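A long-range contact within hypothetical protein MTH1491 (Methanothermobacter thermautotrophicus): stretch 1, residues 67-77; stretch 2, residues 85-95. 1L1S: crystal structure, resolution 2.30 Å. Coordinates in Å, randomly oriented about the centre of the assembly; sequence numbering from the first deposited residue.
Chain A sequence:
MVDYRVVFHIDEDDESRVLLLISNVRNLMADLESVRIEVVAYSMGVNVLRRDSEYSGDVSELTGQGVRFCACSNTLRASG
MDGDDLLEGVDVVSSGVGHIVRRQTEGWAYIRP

Stretch 1, residues 67-77: VRFCACSNTLR
Stretch 2 85-95: DLLEGVDVVSS

The strand ending at Cys72 pairs in parallel with the strand ending at Val93. Their axes approach to 4.4 Å, with 47° between their N-to-C directions. The register sets Cys70 beside Asp91 (CA-CA 4.8 Å), Ala71 beside Val92 (CA-CA 4.7 Å) and Cys72 beside Val93 (CA-CA 5.5 Å). Phi/psi values are extended: -122/128 at Cys70, -102/149 at Ala71, -99/161 at Asp91, -116/132 at Val92 and -112/157 at Val93.

Four backbone hydrogen bonds form the ladder. Asp91 N donates to Phe69 O (2.9 Å), and Ala71 N to Asp91 O (2.8 Å). Val93 N donates to Ala71 O (2.9 Å) with an N-H...O angle of 172°. Ser73 N donates to Val93 O (2.8 Å), so the ladder extends to Ser73, where the chain is turning into the helix. Ala71, Asp91 and Val93 each use both N and O, the alternation of parallel pairing. Asp91 O also receives a CA-H...O contact from Cys70 CA (3.2 Å).

Cys70, Cys72, Asp91 and Val93 share one sheet face. Cys70 is m (-50°) and Val93 is m (-70°); Cys70 CB lies 3.8 Å from Val93 CG1. Cys72 is t, and Cys72 SG lies 3.8 Å from Ser95 CA.

Arg68 is extended, with chi1 to chi3 all t and chi4 -156°. Its CA-to-CB bond points sideways, but the extended chain brings its end nearer the other stretch. Asp91 is m with chi2 -27°, which brings its carboxylate to the edge of the guanidinium, near its plane. Arg68 NE donates to Asp91 OD2 at 2.9 Å and 159°, a hydrogen bond within a salt bridge.

Ala71 and Val92 point to the opposite face. The small Ala71 side chain is packed by Leu86 and Val90: Ala71 CB lies 4.0 Å from Leu86 CD1 and 4.4 Å from Val90 CG1. Val90 is t and Leu86 is m,t. Leu76, also m,t, points toward stretch 2 from the helix. Leu76 CD1 lies 4.2 Å from Leu86 CD1 and 4.3 Å from Val92 CG1. Val92 is t, and Val92 CG1 is also 3.9 Å from Ser73 CB.

Cys72 O accepts from Leu76 N (3.1 Å) and from Thr75 OG1 (3.0 Å); Thr75 is p. Leu87 to Val90 is a type II turn. Gly89 has phi/psi 101/-23, where a CB would jam against the preceding carbonyl O. Ser95 is t and N-caps the helix that follows.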

# COMPACT_ATOMS: atom_id res chain seq x y z
N VAL A 67 -13.84 9.35 -13.28
CA VAL A 67 -12.57 8.83 -12.78
C VAL A 67 -11.42 9.34 -13.65
O VAL A 67 -11.43 9.21 -14.88
CB VAL A 67 -12.52 7.28 -12.79
CG1 VAL A 67 -11.17 6.79 -12.24
CG2 VAL A 67 -13.66 6.70 -11.97
N ARG A 68 -10.41 9.92 -13.00
CA ARG A 68 -9.25 10.44 -13.69
C ARG A 68 -8.05 9.49 -13.62
O ARG A 68 -7.50 9.24 -12.54
CB ARG A 68 -8.87 11.80 -13.11
CG ARG A 68 -7.71 12.47 -13.81
CD ARG A 68 -7.19 13.69 -13.03
NE ARG A 68 -6.14 14.39 -13.76
CZ ARG A 68 -5.22 15.17 -13.20
NH1 ARG A 68 -5.22 15.34 -11.88
NH2 ARG A 68 -4.32 15.78 -13.95
N PHE A 69 -7.64 8.96 -14.76
CA PHE A 69 -6.47 8.08 -14.80
C PHE A 69 -5.26 8.93 -15.16
O PHE A 69 -5.32 9.74 -16.09
CB PHE A 69 -6.66 6.97 -15.84
CG PHE A 69 -7.71 5.97 -15.45
CD1 PHE A 69 -9.06 6.23 -15.65
CD2 PHE A 69 -7.35 4.76 -14.86
CE1 PHE A 69 -10.03 5.32 -15.29
CE2 PHE A 69 -8.31 3.83 -14.49
CZ PHE A 69 -9.65 4.11 -14.71
N CYS A 70 -4.18 8.76 -14.41
CA CYS A 70 -2.95 9.52 -14.59
C CYS A 70 -1.75 8.63 -14.88
O CYS A 70 -1.48 7.68 -14.15
CB CYS A 70 -2.67 10.33 -13.33
SG CYS A 70 -4.09 11.30 -12.76
N ALA A 71 -1.03 8.95 -15.95
CA ALA A 71 0.17 8.21 -16.36
C ALA A 71 1.38 9.04 -15.93
O ALA A 71 1.31 10.27 -15.88
CB ALA A 71 0.17 8.01 -17.87
N CYS A 72 2.47 8.36 -15.61
CA CYS A 72 3.68 9.02 -15.15
C CYS A 72 4.54 9.51 -16.31
O CYS A 72 4.99 8.72 -17.14
CB CYS A 72 4.48 8.06 -14.27
SG CYS A 72 5.91 8.81 -13.50
N SER A 73 4.75 10.82 -16.36
CA SER A 73 5.54 11.46 -17.42
C SER A 73 6.92 10.83 -17.57
O SER A 73 7.45 10.74 -18.68
CB SER A 73 5.67 12.96 -17.12
OG SER A 73 6.33 13.66 -18.17
N ASN A 74 7.51 10.39 -16.46
CA ASN A 74 8.84 9.79 -16.46
C ASN A 74 8.81 8.35 -16.95
O ASN A 74 9.47 8.00 -17.93
CB ASN A 74 9.44 9.85 -15.06
CG ASN A 74 9.58 11.28 -14.54
OD1 ASN A 74 9.70 11.51 -13.33
ND2 ASN A 74 9.59 12.24 -15.46
N THR A 75 8.05 7.50 -16.26
CA THR A 75 7.96 6.11 -16.65
C THR A 75 7.72 5.98 -18.16
O THR A 75 8.36 5.16 -18.82
CB THR A 75 6.82 5.36 -15.90
OG1 THR A 75 5.55 5.86 -16.32
CG2 THR A 75 6.97 5.54 -14.39
N LEU A 76 6.81 6.80 -18.69
CA LEU A 76 6.48 6.76 -20.11
C LEU A 76 7.71 6.67 -20.97
O LEU A 76 7.87 5.74 -21.75
CB LEU A 76 5.68 8.00 -20.54
CG LEU A 76 4.22 8.07 -20.12
CD1 LEU A 76 3.58 9.29 -20.78
CD2 LEU A 76 3.49 6.79 -20.52
N ARG A 77 8.59 7.66 -20.83
CA ARG A 77 9.84 7.71 -21.57
C ARG A 77 10.59 6.41 -21.30
O ARG A 77 10.88 5.64 -22.21
CB ARG A 77 10.65 8.92 -21.10
CG ARG A 77 12.11 8.93 -21.56
CD ARG A 77 12.79 10.25 -21.17
NE ARG A 77 14.21 10.26 -21.50
CZ ARG A 77 14.99 11.34 -21.44
NH1 ARG A 77 14.48 12.51 -21.06
NH2 ARG A 77 16.27 11.26 -21.76
N ASP A 85 0.48 7.20 -27.23
CA ASP A 85 0.24 5.77 -26.99
C ASP A 85 -0.89 5.53 -25.98
O ASP A 85 -1.40 4.42 -25.88
CB ASP A 85 1.52 5.10 -26.46
CG ASP A 85 2.71 5.28 -27.38
OD1 ASP A 85 2.61 4.96 -28.59
OD2 ASP A 85 3.77 5.72 -26.89
N LEU A 86 -1.28 6.57 -25.25
CA LEU A 86 -2.31 6.46 -24.23
C LEU A 86 -3.73 6.61 -24.74
O LEU A 86 -3.99 7.36 -25.69
CB LEU A 86 -2.08 7.49 -23.12
CG LEU A 86 -0.69 7.46 -22.51
CD1 LEU A 86 -0.46 8.74 -21.76
CD2 LEU A 86 -0.53 6.24 -21.61
N LEU A 87 -4.65 5.89 -24.10
CA LEU A 87 -6.06 5.95 -24.44
C LEU A 87 -6.55 7.39 -24.22
O LEU A 87 -6.01 8.10 -23.37
CB LEU A 87 -6.83 4.98 -23.54
CG LEU A 87 -8.31 4.74 -23.87
CD1 LEU A 87 -8.41 3.84 -25.10
CD2 LEU A 87 -9.00 4.09 -22.68
N GLU A 88 -7.55 7.81 -24.98
CA GLU A 88 -8.09 9.15 -24.83
C GLU A 88 -8.74 9.32 -23.47
O GLU A 88 -9.43 8.42 -22.98
CB GLU A 88 -9.14 9.43 -25.92
CG GLU A 88 -10.33 8.48 -25.87
CD GLU A 88 -11.44 8.87 -26.85
OE1 GLU A 88 -12.15 9.88 -26.60
OE2 GLU A 88 -11.60 8.16 -27.88
N GLY A 89 -8.54 10.47 -22.85
CA GLY A 89 -9.12 10.70 -21.54
C GLY A 89 -8.11 10.52 -20.44
O GLY A 89 -8.27 11.05 -19.34
N VAL A 90 -7.06 9.75 -20.72
CA VAL A 90 -6.01 9.53 -19.74
C VAL A 90 -5.13 10.76 -19.69
O VAL A 90 -4.68 11.24 -20.73
CB VAL A 90 -5.13 8.31 -20.11
CG1 VAL A 90 -4.07 8.09 -19.02
CG2 VAL A 90 -5.99 7.07 -20.29
N ASP A 91 -4.88 11.25 -18.48
CA ASP A 91 -4.04 12.43 -18.30
C ASP A 91 -2.64 12.03 -17.90
O ASP A 91 -2.40 10.92 -17.43
CB ASP A 91 -4.61 13.35 -17.21
CG ASP A 91 -6.01 13.83 -17.54
OD1 ASP A 91 -6.37 13.91 -18.74
OD2 ASP A 91 -6.75 14.15 -16.58
N VAL A 92 -1.71 12.95 -18.08
CA VAL A 92 -0.32 12.71 -17.76
C VAL A 92 0.10 13.66 -16.64
O VAL A 92 -0.21 14.85 -16.68
CB VAL A 92 0.59 12.97 -18.99
CG1 VAL A 92 2.04 12.73 -18.64
CG2 VAL A 92 0.18 12.06 -20.13
N VAL A 93 0.75 13.11 -15.63
CA VAL A 93 1.24 13.91 -14.52
C VAL A 93 2.74 13.86 -14.64
O VAL A 93 3.29 12.95 -15.26
CB VAL A 93 0.78 13.35 -13.14
CG1 VAL A 93 -0.71 13.55 -12.98
CG2 VAL A 93 1.15 11.87 -13.01
N SER A 94 3.42 14.85 -14.07
CA SER A 94 4.86 14.91 -14.16
C SER A 94 5.55 13.72 -13.49
O SER A 94 6.60 13.28 -13.94
CB SER A 94 5.36 16.23 -13.57
OG SER A 94 4.79 16.46 -12.29
N SER A 95 4.96 13.21 -12.42
CA SER A 95 5.51 12.08 -11.67
C SER A 95 4.41 11.31 -10.95
O SER A 95 3.60 11.90 -10.24
CB SER A 95 6.50 12.58 -10.62
OG SER A 95 6.76 11.56 -9.67